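Local coordinates for gala protein type 1, 3 or 4 (Legionella pneumophila subsp. pneumophila, PDB 4XA9) that probably binds a small GTPase and stimulates its GTP hydrolysis, at residues L150-V155 with D173-G178; K195-D200 with S219-A224. All blocks are in the same frame, centred on the assembly; numbering follows the deposited sequence. Where two conformers were deposited one is given.

Overall arrangement
Contacts 1 and 2 follow one another along the chain and lie on the same side of its centre, their own centres about 13 Å apart. Both join neighbouring turns of the leucine-rich-repeat solenoid through the helix starts and the loops before them. Each contact repeats one theme, an aspartate of one turn gripping the helix start of the next: D152 with S175, then D200 with T223. D176 with T199 continues the series between them, OD2 to OG1 a very short 2.4 Å in a probable hydrogen bond, and V174 O lies 2.8 Å from A197 N. The chain of another protein reaches D173 in contact 1 and K195 and S219 in contact 2.

Contact 1 (L150-V155 with D173-G178); sequences LEDEGV and DVSDIG
The carboxylate of D152 grips the start of helix 176-184 with both oxygens. OD1 accepts from S175 N at 2.8 Å on the syn side and from G178 N at 2.9 Å, the latter 64° out of the carboxylate plane; the two donors come from opposite faces. OD2 takes the hydroxyl of S175, OG to OD2 2.5 Å, a very short bond. With chi1 71°, S175 OG stands between its own backbone N and carbonyl carbon, where as N-cap it also accepts weakly from I177 N. A water accepts from D152 N at 2.8 Å and donates weakly to D152 OD2 and D173 O.

Apolar contact accompanies these bonds: V155 and V174 meet tip to tip, CG1 to CG2 3.6 Å, while V155 CG2 rests on G178 CA at 3.5 Å. E151 CA-H points at D173 O, 3.4 Å between CA and O. The D173 carboxylate finds partners outside the two segments: OD2 bonds S149 OG and OD1 a basic side chain on the chain of another protein, a salt bridge.

Helix 151-159 is thus tied to the next turn by one carboxylate that gathers two N-H groups and a hydroxyl at a helix N-terminus, which would favour its negative charge.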
loop_
_atom_site.group_PDB
_atom_site.type_symbol
_atom_site.label_atom_id
_atom_site.label_comp_id
_atom_site.label_asym_id
_atom_site.label_seq_id
_atom_site.Cartn_x
_atom_site.Cartn_y
_atom_site.Cartn_z
ATOM N N LEU A 150 0.415 -4.313 15.399
ATOM C CA LEU A 150 -0.411 -5.154 16.258
ATOM C C LEU A 150 0.441 -5.899 17.271
ATOM O O LEU A 150 -0.021 -6.206 18.367
ATOM C CB LEU A 150 -1.205 -6.168 15.431
ATOM C CG LEU A 150 -2.090 -5.661 14.294
ATOM C CD1 LEU A 150 -2.721 -6.840 13.573
ATOM C CD2 LEU A 150 -3.157 -4.711 14.825
ATOM N N GLU A 151 1.677 -6.206 16.877
ATOM C CA GLU A 151 2.585 -7.025 17.679
ATOM C C GLU A 151 2.016 -8.422 17.956
ATOM O O GLU A 151 0.898 -8.743 17.556
ATOM C CB GLU A 151 2.928 -6.305 18.991
ATOM C CG GLU A 151 3.745 -5.035 18.785
ATOM C CD GLU A 151 4.079 -4.312 20.082
ATOM O OE1 GLU A 151 3.170 -4.106 20.918
ATOM O OE2 GLU A 151 5.262 -3.950 20.265
ATOM N N ASP A 152 2.804 -9.258 18.623
ATOM C CA ASP A 152 2.398 -10.626 18.927
ATOM C C ASP A 152 1.162 -10.666 19.816
ATOM O O ASP A 152 0.227 -11.423 19.554
ATOM C CB ASP A 152 3.549 -11.382 19.600
ATOM C CG ASP A 152 4.696 -11.653 18.649
ATOM O OD1 ASP A 152 4.428 -12.046 17.494
ATOM O OD2 ASP A 152 5.860 -11.454 19.046
ATOM N N GLU A 153 1.162 -9.850 20.866
ATOM C CA GLU A 153 0.029 -9.772 21.785
ATOM C C GLU A 153 -1.269 -9.494 21.022
ATOM O O GLU A 153 -2.311 -10.100 21.288
ATOM C CB GLU A 153 0.281 -8.693 22.838
ATOM C CG GLU A 153 -0.853 -8.509 23.828
ATOM C CD GLU A 153 -0.512 -7.522 24.930
ATOM O OE1 GLU A 153 0.667 -7.474 25.347
ATOM O OE2 GLU A 153 -1.419 -6.789 25.375
ATOM N N GLY A 154 -1.187 -8.589 20.052
ATOM C CA GLY A 154 -2.317 -8.275 19.203
ATOM C C GLY A 154 -2.899 -9.446 18.428
ATOM O O GLY A 154 -4.100 -9.705 18.511
ATOM N N VAL A 155 -2.063 -10.147 17.665
ATOM C CA VAL A 155 -2.552 -11.227 16.814
ATOM C C VAL A 155 -2.858 -12.487 17.627
ATOM O O VAL A 155 -3.628 -13.345 17.192
ATOM C CB VAL A 155 -1.550 -11.576 15.688
ATOM C CG1 VAL A 155 -1.381 -10.390 14.743
ATOM C CG2 VAL A 155 -0.212 -12.017 16.254
ATOM N N ASP A 173 4.408 -6.072 12.715
ATOM C CA ASP A 173 5.359 -6.404 13.782
ATOM C C ASP A 173 5.046 -7.743 14.453
ATOM O O ASP A 173 5.146 -7.880 15.673
ATOM C CB ASP A 173 5.405 -5.284 14.831
ATOM C CG ASP A 173 6.042 -4.009 14.296
ATOM O OD1 ASP A 173 7.020 -4.111 13.529
ATOM O OD2 ASP A 173 5.557 -2.907 14.627
ATOM N N VAL A 174 4.682 -8.733 13.644
ATOM C CA VAL A 174 4.402 -10.072 14.143
ATOM C C VAL A 174 5.649 -10.954 14.085
ATOM O O VAL A 174 6.310 -11.036 13.045
ATOM C CB VAL A 174 3.272 -10.745 13.334
ATOM C CG1 VAL A 174 3.073 -12.180 13.784
ATOM C CG2 VAL A 174 1.983 -9.957 13.464
ATOM N N SER A 175 5.978 -11.610 15.194
ATOM C CA SER A 175 7.074 -12.578 15.191
ATOM C C SER A 175 6.523 -14.000 15.235
ATOM O O SER A 175 5.323 -14.204 15.094
ATOM C CB SER A 175 8.015 -12.347 16.375
ATOM O OG SER A 175 7.389 -12.722 17.591
ATOM N N ASP A 176 7.408 -14.973 15.454
ATOM C CA ASP A 176 7.022 -16.380 15.512
ATOM C C ASP A 176 5.999 -16.651 16.601
ATOM O O ASP A 176 5.129 -17.501 16.438
ATOM C CB ASP A 176 8.249 -17.270 15.729
ATOM C CG ASP A 176 9.128 -17.367 14.496
ATOM O OD1 ASP A 176 8.574 -17.491 13.385
ATOM O OD2 ASP A 176 10.370 -17.328 14.637
ATOM N N ILE A 177 6.111 -15.926 17.710
ATOM C CA ILE A 177 5.188 -16.063 18.831
ATOM C C ILE A 177 3.737 -15.853 18.406
ATOM O O ILE A 177 2.849 -16.638 18.751
ATOM C CB ILE A 177 5.514 -15.055 19.949
ATOM C CG1 ILE A 177 6.977 -15.186 20.379
ATOM C CG2 ILE A 177 4.568 -15.236 21.129
ATOM C CD1 ILE A 177 7.338 -16.555 20.884
ATOM N N GLY A 178 3.501 -14.778 17.665
ATOM C CA GLY A 178 2.163 -14.474 17.193
ATOM C C GLY A 178 1.737 -15.412 16.086
ATOM O O GLY A 178 0.602 -15.883 16.060
HETATM O O HOH W 1 5.523 -8.640 18.952
#

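Contact 2 (K195-D200 with S219-A224)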
loop_
_atom_site.group_PDB
_atom_site.type_symbol
_atom_site.label_atom_id
_atom_site.label_comp_id
_atom_site.label_asym_id
_atom_site.label_seq_id
_atom_site.Cartn_x
_atom_site.Cartn_y
_atom_site.Cartn_z
ATOM N N LYS A 195 5.792 -9.496 5.298
ATOM C CA LYS A 195 6.578 -8.299 5.815
ATOM C C LYS A 195 6.645 -8.224 7.363
ATOM O O LYS A 195 6.435 -7.161 7.958
ATOM C CB LYS A 195 6.148 -7.035 5.216
ATOM C CG LYS A 195 7.149 -5.936 5.074
ATOM C CD LYS A 195 8.131 -6.188 3.986
ATOM C CE LYS A 195 8.983 -4.976 3.753
ATOM N NZ LYS A 195 8.543 -4.314 2.506
ATOM N N ASN A 196 6.749 -9.334 8.057
ATOM C CA ASN A 196 6.799 -9.383 9.491
ATOM C C ASN A 196 8.179 -9.964 9.899
ATOM O O ASN A 196 9.086 -9.835 9.196
ATOM C CB ASN A 196 5.643 -10.179 10.058
ATOM C CG ASN A 196 4.345 -9.388 10.108
ATOM O OD1 ASN A 196 4.314 -8.285 10.560
ATOM N ND2 ASN A 196 3.302 -9.973 9.603
ATOM N N ALA A 197 8.287 -10.589 11.050
ATOM C CA ALA A 197 9.553 -11.188 11.476
ATOM C C ALA A 197 9.398 -12.680 11.711
ATOM O O ALA A 197 9.905 -13.217 12.691
ATOM C CB ALA A 197 10.073 -10.515 12.737
ATOM N N ILE A 198 8.688 -13.348 10.814
ATOM C CA ILE A 198 8.383 -14.761 10.988
ATOM C C ILE A 198 9.503 -15.636 10.428
ATOM O O ILE A 198 10.039 -15.359 9.355
ATOM C CB ILE A 198 7.033 -15.092 10.329
ATOM C CG1 ILE A 198 5.935 -14.235 10.973
ATOM C CG2 ILE A 198 6.703 -16.566 10.439
ATOM C CD1 ILE A 198 4.582 -14.430 10.371
ATOM N N THR A 199 9.871 -16.686 11.160
ATOM C CA THR A 199 10.979 -17.541 10.727
ATOM C C THR A 199 10.527 -18.973 10.484
ATOM O O THR A 199 9.331 -19.268 10.502
ATOM C CB THR A 199 12.130 -17.569 11.758
ATOM O OG1 THR A 199 11.727 -18.323 12.912
ATOM C CG2 THR A 199 12.510 -16.155 12.177
ATOM N N ASP A 200 11.497 -19.858 10.262
ATOM C CA ASP A 200 11.230 -21.284 10.091
ATOM C C ASP A 200 10.553 -21.903 11.310
ATOM O O ASP A 200 9.900 -22.934 11.199
ATOM C CB ASP A 200 12.530 -22.049 9.799
ATOM C CG ASP A 200 13.071 -21.775 8.414
ATOM O OD1 ASP A 200 12.309 -21.273 7.557
ATOM O OD2 ASP A 200 14.257 -22.072 8.176
ATOM N N SER A 219 8.227 -12.073 2.262
ATOM C CA SER A 219 9.122 -11.096 2.873
ATOM C C SER A 219 9.227 -11.241 4.383
ATOM O O SER A 219 9.106 -10.261 5.119
ATOM C CB SER A 219 8.672 -9.677 2.524
ATOM O OG SER A 219 8.763 -9.462 1.130
ATOM N N ASN A 220 9.421 -12.471 4.841
ATOM C CA ASN A 220 9.749 -12.717 6.229
ATOM C C ASN A 220 11.177 -13.251 6.288
ATOM O O ASN A 220 12.009 -12.858 5.470
ATOM C CB ASN A 220 8.749 -13.682 6.870
ATOM C CG ASN A 220 7.436 -12.998 7.247
ATOM O OD1 ASN A 220 7.376 -12.275 8.236
ATOM N ND2 ASN A 220 6.382 -13.249 6.482
ATOM N N GLN A 221 11.463 -14.145 7.234
ATOM C CA GLN A 221 12.814 -14.680 7.397
ATOM C C GLN A 221 12.853 -16.188 7.130
ATOM O O GLN A 221 13.772 -16.882 7.559
ATOM C CB GLN A 221 13.336 -14.395 8.807
ATOM C CG GLN A 221 13.338 -12.927 9.201
ATOM C CD GLN A 221 13.698 -12.724 10.666
ATOM O OE1 GLN A 221 14.391 -13.545 11.272
ATOM N NE2 GLN A 221 13.210 -11.632 11.247
ATOM N N ILE A 222 11.844 -16.691 6.431
ATOM C CA ILE A 222 11.712 -18.124 6.206
ATOM C C ILE A 222 12.791 -18.604 5.230
ATOM O O ILE A 222 13.093 -17.920 4.254
ATOM C CB ILE A 222 10.294 -18.450 5.692
ATOM C CG1 ILE A 222 9.264 -18.017 6.742
ATOM C CG2 ILE A 222 10.146 -19.925 5.347
ATOM C CD1 ILE A 222 7.818 -18.135 6.286
ATOM N N THR A 223 13.394 -19.759 5.510
ATOM C CA THR A 223 14.431 -20.298 4.631
ATOM C C THR A 223 13.869 -21.439 3.790
ATOM O O THR A 223 12.669 -21.699 3.818
ATOM C CB THR A 223 15.653 -20.806 5.425
ATOM O OG1 THR A 223 15.328 -22.041 6.080
ATOM C CG2 THR A 223 16.089 -19.779 6.461
ATOM N N ALA A 224 14.736 -22.117 3.040
ATOM C CA ALA A 224 14.306 -23.246 2.218
ATOM C C ALA A 224 13.798 -24.400 3.081
ATOM O O ALA A 224 12.973 -25.197 2.639
ATOM C CB ALA A 224 15.437 -23.717 1.322
HETATM O O HOH W 2 9.722 -8.126 7.232
HETATM O O HOH W 3 11.919 -9.743 8.662
HETATM O O HOH W 4 14.148 -18.922 9.474
#
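N220 OD1 is gripped by two backbone N-H groups of the preceding turn: I198 N at 3.1 Å, nearly straight at 166° but 40° above the carbonyl plane, and N196 N in a weaker, bent bond. Chi1 of -79° carries N220 CG beside its own backbone N, where it comes 3.7 Å from I198 CB. At the other end of the amide, ND2 donates to L193 O and L217 O, so the buried group is engaged at both ends, as in the asparagine ladder of leucine-rich repeats. N196 is placed likewise, its OD1 taking C172 N and V174 N of the turn before.

Between the backbones, Q221 N donates to I198 O at 2.8 Å. T199 and Q221 run side by side, pointing the same way, with CG2 of T199 3.3 Å from OE1 of Q221.

Farther along, D200 faces the N-cap of helix 224-230. Its OD1 accepts from T223 N at 2.8 Å on the syn side. T223 OG1 donates to D200 OD2; the modelled 2.4 Å is too short to be taken literally. That hydroxyl also caps A225 N. The methyl CG2 of I222 packs on D200 OD1 at 3.4 Å.

Waters bridge the two segments: one donates to both N196 O and S219 O, another accepts from D200 N and donates to Q221 O.

Side-chain amide and carboxylate thus satisfy backbone N-H groups of loops that form neither helix nor strand, linking successive turns through polar side chains; the helix start beside D200 would probably favour its ionised form.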